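Local structure of 3',5'-cyclic-nucleotide phosphodiesterase 1 (Saccharomyces cerevisiae, 4OJV) at residues G275-K287 against L291-E303. The protein is a yeast class-II cyclic-nucleotide phosphodiesterase of the metallo-hydrolase clan, with a metallo-beta-lactamase-like fold and two zinc ions. Sequence-based numbering, arbitrary orientation.
With SO4 (sulfate ion), chain B.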
ATOM      1  N   GLY A 275       9.532  16.431  20.801  1.00 12.87           N
ATOM      2  CA  GLY A 275       8.332  15.742  20.365  1.00 13.05           C
ATOM      3  C   GLY A 275       8.467  14.256  20.546  1.00 11.31           C
ATOM      4  O   GLY A 275       9.570  13.695  20.454  1.00 11.80           O
ATOM      5  N   ILE A 276       7.330  13.618  20.802  1.00 11.43           N
ATOM      6  CA  ILE A 276       7.223  12.167  20.739  1.00 11.50           C
ATOM      7  C   ILE A 276       6.101  11.805  19.781  1.00 10.74           C
ATOM      8  O   ILE A 276       4.971  12.272  19.950  1.00 11.16           O
ATOM      9  CB  ILE A 276       7.024  11.509  22.125  1.00 12.60           C
ATOM     10  CG1 ILE A 276       6.853   9.991  21.979  1.00 13.85           C
ATOM     11  CG2 ILE A 276       5.891  12.156  22.898  1.00 16.30           C
ATOM     12  CD1 ILE A 276       7.124   9.180  23.225  1.00 18.28           C
ATOM     13  N   LEU A 277       6.438  11.002  18.769  1.00 10.49           N
ATOM     14  CA  LEU A 277       5.470  10.457  17.820  1.00  9.73           C
ATOM     15  C   LEU A 277       5.141   9.043  18.255  1.00  9.32           C
ATOM     16  O   LEU A 277       5.965   8.151  18.124  1.00 10.00           O
ATOM     17  CB  LEU A 277       6.017  10.473  16.387  1.00 10.72           C
ATOM     18  CG  LEU A 277       5.859  11.761  15.575  1.00 11.72           C
ATOM     19  CD1 LEU A 277       6.610  12.930  16.200  1.00 13.16           C
ATOM     20  CD2 LEU A 277       6.313  11.540  14.136  1.00 13.85           C
ATOM     21  N   VAL A 278       3.946   8.854  18.800  1.00  9.25           N
ATOM     22  CA  VAL A 278       3.604   7.597  19.444  1.00  9.47           C
ATOM     23  C   VAL A 278       2.158   7.241  19.127  1.00 10.37           C
ATOM     24  O   VAL A 278       1.298   8.122  19.024  1.00 10.36           O
ATOM     25  CB  VAL A 278       3.855   7.657  20.978  1.00 10.59           C
ATOM     26  CG1 VAL A 278       3.033   8.752  21.634  1.00 12.11           C
ATOM     27  CG2 VAL A 278       3.594   6.308  21.637  1.00 12.25           C
ATOM     28  N   GLU A 279       1.878   5.952  19.008  1.00 10.50           N
ATOM     29  CA  GLU A 279       0.544   5.539  18.624  1.00 11.02           C
ATOM     30  C   GLU A 279      -0.514   5.738  19.701  1.00 11.55           C
ATOM     31  O   GLU A 279      -0.232   5.691  20.910  1.00 11.75           O
ATOM     32  CB  GLU A 279       0.520   4.074  18.195  1.00 10.66           C
ATOM     33  CG  GLU A 279       0.746   3.055  19.307  1.00 11.14           C
ATOM     34  CD  GLU A 279      -0.040   1.784  19.046  1.00 10.69           C
ATOM     35  OE1 GLU A 279       0.570   0.786  18.616  1.00 11.16           O
ATOM     36  OE2 GLU A 279      -1.277   1.804  19.251  1.00 11.05           O
ATOM     37  N   CYS A 280      -1.747   5.907  19.234  1.00 12.20           N
ATOM     38  CA  CYS A 280      -2.908   5.544  20.027  1.00 11.71           C
ATOM     39  C   CYS A 280      -3.895   4.953  19.034  1.00 11.76           C
ATOM     40  O   CYS A 280      -4.730   5.659  18.469  1.00 13.06           O
ATOM     41  CB  CYS A 280      -3.481   6.740  20.785  1.00 12.19           C
ATOM     42  SG  CYS A 280      -4.652   6.236  22.060  1.00 13.15           S
ATOM     43  N   SER A 281      -3.774   3.651  18.788  1.00 11.09           N
ATOM     44  CA  SER A 281      -4.518   3.038  17.700  1.00 11.55           C
ATOM     45  C   SER A 281      -6.023   3.091  17.897  1.00 11.57           C
ATOM     46  O   SER A 281      -6.771   3.187  16.923  1.00 11.58           O
ATOM     47  CB  SER A 281      -4.105   1.580  17.516  1.00 11.83           C
ATOM     48  OG  SER A 281      -2.791   1.451  17.013  1.00 11.58           O
ATOM     49  N   CYS A 282      -6.456   2.991  19.154  1.00 12.56           N
ATOM     50  CA  CYS A 282      -7.864   2.792  19.468  1.00 13.49           C
ATOM     51  C   CYS A 282      -8.358   3.791  20.501  1.00 13.80           C
ATOM     52  O   CYS A 282      -7.583   4.222  21.369  1.00 13.79           O
ATOM     53  CB  CYS A 282      -8.074   1.404  20.055  1.00 15.92           C
ATOM     54  SG  CYS A 282      -7.534   0.057  19.001  1.00 17.66           S
ATOM     55  N   PRO A 283      -9.660   4.146  20.438  1.00 14.93           N
ATOM     56  CA  PRO A 283     -10.283   4.934  21.500  1.00 15.66           C
ATOM     57  C   PRO A 283     -10.543   4.070  22.731  1.00 15.24           C
ATOM     58  O   PRO A 283     -10.309   2.856  22.711  1.00 17.32           O
ATOM     59  CB  PRO A 283     -11.610   5.365  20.874  1.00 16.90           C
ATOM     60  CG  PRO A 283     -11.943   4.262  19.929  1.00 19.10           C
ATOM     61  CD  PRO A 283     -10.620   3.804  19.370  1.00 16.46           C
ATOM     62  N   LEU A 284     -11.056   4.694  23.788  1.00 16.07           N
ATOM     63  CA  LEU A 284     -11.366   3.968  25.021  1.00 18.01           C
ATOM     64  C   LEU A 284     -12.393   2.850  24.844  1.00 19.62           C
ATOM     65  O   LEU A 284     -12.325   1.843  25.557  1.00 24.59           O
ATOM     66  CB  LEU A 284     -11.829   4.930  26.114  1.00 18.51           C
ATOM     67  CG  LEU A 284     -10.758   5.847  26.712  1.00 18.50           C
ATOM     68  CD1 LEU A 284     -11.413   6.913  27.577  1.00 19.75           C
ATOM     69  CD2 LEU A 284      -9.724   5.059  27.508  1.00 20.41           C
ATOM     70  N   SER A 285     -13.328   3.019  23.906  1.00 19.96           N
ATOM     71  CA  SER A 285     -14.366   2.005  23.669  1.00 26.88           C
ATOM     72  C   SER A 285     -13.718   0.658  23.343  1.00 32.81           C
ATOM     73  O   SER A 285     -12.996   0.531  22.351  1.00 37.17           O
ATOM     74  CB  SER A 285     -15.340   2.448  22.571  1.00 31.16           C
ATOM     75  OG  SER A 285     -14.677   2.646  21.334  1.00 37.82           O
ATOM     76  N   SER A 286     -13.990  -0.329  24.199  1.00 40.68           N
ATOM     77  CA  SER A 286     -13.247  -1.604  24.263  1.00 44.99           C
ATOM     78  C   SER A 286     -12.724  -2.178  22.936  1.00 44.87           C
ATOM     79  O   SER A 286     -11.650  -1.786  22.474  1.00 47.83           O
ATOM     80  CB  SER A 286     -14.056  -2.659  25.035  1.00 49.90           C
ATOM     81  OG  SER A 286     -14.127  -2.341  26.414  1.00 55.50           O
ATOM     82  N   LYS A 287     -13.484  -3.102  22.345  1.00 47.81           N
ATOM     83  CA  LYS A 287     -13.083  -3.845  21.138  1.00 45.44           C
ATOM     84  C   LYS A 287     -11.684  -4.479  21.256  1.00 41.03           C
ATOM     85  O   LYS A 287     -10.726  -3.984  20.658  1.00 39.46           O
ATOM     86  CB  LYS A 287     -13.194  -2.966  19.881  1.00 45.56           C
ATOM     87  CG  LYS A 287     -14.617  -2.749  19.391  1.00 46.57           C
ATOM     88  CD  LYS A 287     -14.636  -2.030  18.052  1.00 48.26           C
ATOM     89  CE  LYS A 287     -16.043  -1.969  17.478  1.00 44.71           C
ATOM     90  NZ  LYS A 287     -16.063  -1.374  16.113  1.00 44.31           N
ATOM     91  N   LEU A 291      -7.527  -3.810  19.678  1.00 21.33           N
ATOM     92  CA  LEU A 291      -6.574  -3.227  20.624  1.00 20.72           C
ATOM     93  C   LEU A 291      -5.322  -4.075  20.882  1.00 20.99           C
ATOM     94  O   LEU A 291      -4.288  -3.533  21.277  1.00 20.89           O
ATOM     95  CB  LEU A 291      -7.279  -2.875  21.941  1.00 22.53           C
ATOM     96  CG  LEU A 291      -6.495  -2.180  23.061  1.00 23.13           C
ATOM     97  CD1 LEU A 291      -5.923  -0.846  22.598  1.00 20.65           C
ATOM     98  CD2 LEU A 291      -7.382  -1.994  24.282  1.00 25.00           C
ATOM     99  N   TYR A 292      -5.406  -5.389  20.669  1.00 21.54           N
ATOM    100  CA  TYR A 292      -4.262  -6.281  20.898  1.00 22.49           C
ATOM    101  C   TYR A 292      -2.981  -5.755  20.251  1.00 18.85           C
ATOM    102  O   TYR A 292      -2.951  -5.470  19.047  1.00 20.84           O
ATOM    103  CB  TYR A 292      -4.537  -7.706  20.395  1.00 25.35           C
ATOM    104  CG  TYR A 292      -5.613  -8.467  21.147  1.00 29.57           C
ATOM    105  CD1 TYR A 292      -6.631  -9.124  20.458  1.00 32.45           C
ATOM    106  CD2 TYR A 292      -5.608  -8.540  22.544  1.00 32.38           C
ATOM    107  CE1 TYR A 292      -7.617  -9.826  21.135  1.00 34.81           C
ATOM    108  CE2 TYR A 292      -6.591  -9.240  23.230  1.00 36.66           C
ATOM    109  CZ  TYR A 292      -7.592  -9.879  22.521  1.00 37.90           C
ATOM    110  OH  TYR A 292      -8.570 -10.576  23.194  1.00 42.83           O
ATOM    111  N   GLY A 293      -1.937  -5.619  21.069  1.00 17.61           N
ATOM    112  CA  GLY A 293      -0.629  -5.137  20.618  1.00 15.76           C
ATOM    113  C   GLY A 293      -0.491  -3.627  20.504  1.00 12.48           C
ATOM    114  O   GLY A 293       0.551  -3.138  20.067  1.00 13.03           O
ATOM    115  N   HIS A 294      -1.515  -2.891  20.943  1.00 13.01           N
ATOM    116  CA  HIS A 294      -1.603  -1.444  20.737  1.00 12.34           C
ATOM    117  C   HIS A 294      -1.966  -0.697  21.988  1.00 12.34           C
ATOM    118  O   HIS A 294      -2.194  -1.306  23.046  1.00 14.29           O
ATOM    119  CB  HIS A 294      -2.617  -1.142  19.635  1.00 12.57           C
ATOM    120  CG  HIS A 294      -2.186  -1.618  18.272  1.00 11.21           C
ATOM    121  ND1 HIS A 294      -1.080  -1.148  17.660  1.00 11.02           N
ATOM    122  CD2 HIS A 294      -2.731  -2.566  17.421  1.00 12.04           C
ATOM    123  CE1 HIS A 294      -0.942  -1.749  16.465  1.00 11.40           C
ATOM    124  NE2 HIS A 294      -1.950  -2.619  16.320  1.00 12.70           N
ATOM    125  N   LEU A 295      -2.030   0.628  21.867  1.00 12.45           N
ATOM    126  CA  LEU A 295      -2.464   1.500  22.950  1.00 12.28           C
ATOM    127  C   LEU A 295      -3.864   2.052  22.738  1.00 13.35           C
ATOM    128  O   LEU A 295      -4.320   2.226  21.602  1.00 13.54           O
ATOM    129  CB  LEU A 295      -1.482   2.667  23.126  1.00 12.83           C
ATOM    130  CG  LEU A 295      -0.024   2.341  23.463  1.00 12.96           C
ATOM    131  CD1 LEU A 295       0.796   3.619  23.540  1.00 13.85           C
ATOM    132  CD2 LEU A 295       0.110   1.557  24.761  1.00 15.31           C
ATOM    133  N   SER A 296      -4.536   2.318  23.856  1.00 14.03           N
ATOM    134  CA  SER A 296      -5.732   3.147  23.902  1.00 14.91           C
ATOM    135  C   SER A 296      -5.395   4.350  24.790  1.00 13.93           C
ATOM    136  O   SER A 296      -4.305   4.399  25.364  1.00 14.44           O
ATOM    137  CB  SER A 296      -6.900   2.365  24.487  1.00 16.19           C
ATOM    138  OG  SER A 296      -6.773   2.312  25.895  1.00 19.13           O
ATOM    139  N   PRO A 297      -6.313   5.332  24.910  1.00 14.26           N
ATOM    140  CA  PRO A 297      -5.908   6.542  25.624  1.00 14.05           C
ATOM    141  C   PRO A 297      -5.484   6.348  27.079  1.00 14.68           C
ATOM    142  O   PRO A 297      -4.570   7.035  27.532  1.00 15.43           O
ATOM    143  CB  PRO A 297      -7.142   7.447  25.506  1.00 14.62           C
ATOM    144  CG  PRO A 297      -7.735   7.036  24.199  1.00 14.87           C
ATOM    145  CD  PRO A 297      -7.601   5.538  24.221  1.00 14.97           C
ATOM    146  N   ILE A 298      -6.102   5.407  27.787  1.00 14.05           N
ATOM    147  CA  ILE A 298      -5.719   5.159  29.173  1.00 16.21           C
ATOM    148  C   ILE A 298      -4.302   4.585  29.251  1.00 15.55           C
ATOM    149  O   ILE A 298      -3.515   4.991  30.099  1.00 15.75           O
ATOM    150  CB  ILE A 298      -6.754   4.284  29.932  1.00 18.38           C
ATOM    151  CG1 ILE A 298      -6.370   4.128  31.411  1.00 20.49           C
ATOM    152  CG2 ILE A 298      -6.946   2.928  29.262  1.00 19.45           C
ATOM    153  CD1 ILE A 298      -6.277   5.440  32.164  1.00 23.27           C
ATOM    154  N   TYR A 299      -3.960   3.677  28.341  1.00 15.20           N
ATOM    155  CA  TYR A 299      -2.629   3.088  28.351  1.00 15.42           C
ATOM    156  C   TYR A 299      -1.551   4.089  27.931  1.00 13.72           C
ATOM    157  O   TYR A 299      -0.467   4.134  28.528  1.00 15.03           O
ATOM    158  CB  TYR A 299      -2.579   1.814  27.510  1.00 17.39           C
ATOM    159  CG  TYR A 299      -3.490   0.734  28.050  1.00 21.58           C
ATOM    160  CD1 TYR A 299      -3.170   0.045  29.222  1.00 25.36           C
ATOM    161  CD2 TYR A 299      -4.679   0.411  27.400  1.00 24.88           C
ATOM    162  CE1 TYR A 299      -4.009  -0.941  29.724  1.00 27.65           C
ATOM    163  CE2 TYR A 299      -5.526  -0.572  27.892  1.00 26.97           C
ATOM    164  CZ  TYR A 299      -5.187  -1.242  29.050  1.00 29.22           C
ATOM    165  OH  TYR A 299      -6.027  -2.217  29.534  1.00 34.89           O
ATOM    166  N   LEU A 300      -1.846   4.915  26.929  1.00 12.98           N
ATOM    167  CA  LEU A 300      -0.887   5.931  26.524  1.00 13.35           C
ATOM    168  C   LEU A 300      -0.683   6.956  27.657  1.00 13.16           C
ATOM    169  O   LEU A 300       0.448   7.314  27.982  1.00 13.94           O
ATOM    170  CB  LEU A 300      -1.300   6.622  25.222  1.00 12.80           C
ATOM    171  CG  LEU A 300      -0.382   7.777  24.778  1.00 12.75           C
ATOM    172  CD1 LEU A 300       1.085   7.368  24.682  1.00 14.03           C
ATOM    173  CD2 LEU A 300      -0.831   8.363  23.450  1.00 13.37           C
ATOM    174  N   ILE A 301      -1.774   7.429  28.250  1.00 13.47           N
ATOM    175  CA  ILE A 301      -1.654   8.370  29.365  1.00 14.94           C
ATOM    176  C   ILE A 301      -0.897   7.742  30.544  1.00 14.77           C
ATOM    177  O   ILE A 301      -0.089   8.414  31.186  1.00 15.56           O
ATOM    178  CB  ILE A 301      -3.024   8.965  29.775  1.00 15.76           C
ATOM    179  CG1 ILE A 301      -3.557   9.916  28.689  1.00 17.50           C
ATOM    180  CG2 ILE A 301      -2.952   9.686  31.125  1.00 19.51           C
ATOM    181  CD1 ILE A 301      -2.759  11.195  28.486  1.00 20.88           C
ATOM    182  N   ASN A 302      -1.102   6.450  30.798  1.00 14.41           N
ATOM    183  CA  ASN A 302      -0.345   5.780  31.863  1.00 15.64           C
ATOM    184  C   ASN A 302       1.156   5.794  31.589  1.00 14.78           C
ATOM    185  O   ASN A 302       1.960   6.006  32.503  1.00 15.98           O
ATOM    186  CB  ASN A 302      -0.815   4.339  32.075  1.00 18.77           C
ATOM    187  CG  ASN A 302      -2.143   4.252  32.801  1.00 21.83           C
ATOM    188  OD1 ASN A 302      -2.657   5.244  33.310  1.00 22.21           O
ATOM    189  ND2 ASN A 302      -2.706   3.051  32.849  1.00 26.23           N
ATOM    190  N   GLU A 303       1.538   5.573  30.331  1.00 14.77           N
ATOM    191  CA  GLU A 303       2.942   5.636  29.945  1.00 14.85           C
ATOM    192  C   GLU A 303       3.520   7.037  30.116  1.00 14.68           C
ATOM    193  O   GLU A 303       4.610   7.199  30.674  1.00 15.20           O
ATOM    194  CB  GLU A 303       3.156   5.116  28.514  1.00 15.19           C
ATOM    195  CG  GLU A 303       2.865   3.624  28.342  1.00 16.52           C
ATOM    196  CD  GLU A 303       3.640   2.738  29.311  1.00 17.01           C
ATOM    197  OE1 GLU A 303       4.813   3.048  29.615  1.00 17.84           O
ATOM    198  OE2 GLU A 303       3.077   1.723  29.777  1.00 18.86           O
TER
HETATM  199  S   SO4 B 401      -0.987  -3.487  13.370  1.00 17.23           S
HETATM  200  O1  SO4 B 401      -0.958  -4.178  12.052  1.00 17.96           O
HETATM  201  O2  SO4 B 401      -2.326  -3.696  13.997  1.00 17.99           O
HETATM  202  O3  SO4 B 401       0.103  -4.005  14.259  1.00 16.87           O
HETATM  203  O4  SO4 B 401      -0.804  -2.039  13.093  1.00 19.18           O
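The carboxylate of Glu-279, at the end of strand 273-279, grips the loop before helix 297-311 at two points. Its OE1 accepts a hydrogen bond from His-294 ND1 on its syn lone pair, at 2.7 Å with an N-H...O angle of 177°, and lies in the plane of the imidazole. A turn about CB-CG (chi2 147°) swings the whole carboxylate toward the loop; OE2 then accepts from the backbone N of Leu-295 (3.0 Å), which approaches from above the carboxylate plane. Ser-281 adds its OG and N to OE2, so three donors converge on this oxygen, while Val-245 N also bonds OE1; together they should hold the group firmly in place.

The imidazole is fixed from several directions. Ser-281 OG lies 3.1 Å above one face, displaced toward the rim, and at the ring edge NE2 donates to sulfate O2 over 2.6 Å. Lys-328 binds the same ion.

Beyond the polar cluster the backbones are joined more loosely: Cys-282 N makes a weak hydrogen bond to Leu-295 O, and Ser-296 CA directs a C-H at Cys-282 O.

Apolar packing continues toward the helix. Cys-280 SG rests against Pro-297 CD, Leu-300 CD1 meets Val-278 CG1 at 3.9 Å, and the Leu-284 and Ile-298 side chains cross at about a right angle, Leu-284 CD2 touching Ile-298 CB.

Gly-293 O bonds zinc ligand His-213, and Ser-281 OG bonds zinc ligand His-326. The polar end of the contact thus lies in the second shell of the two-zinc site, at the strand-end loops of a metallo-beta-lactamase-like fold.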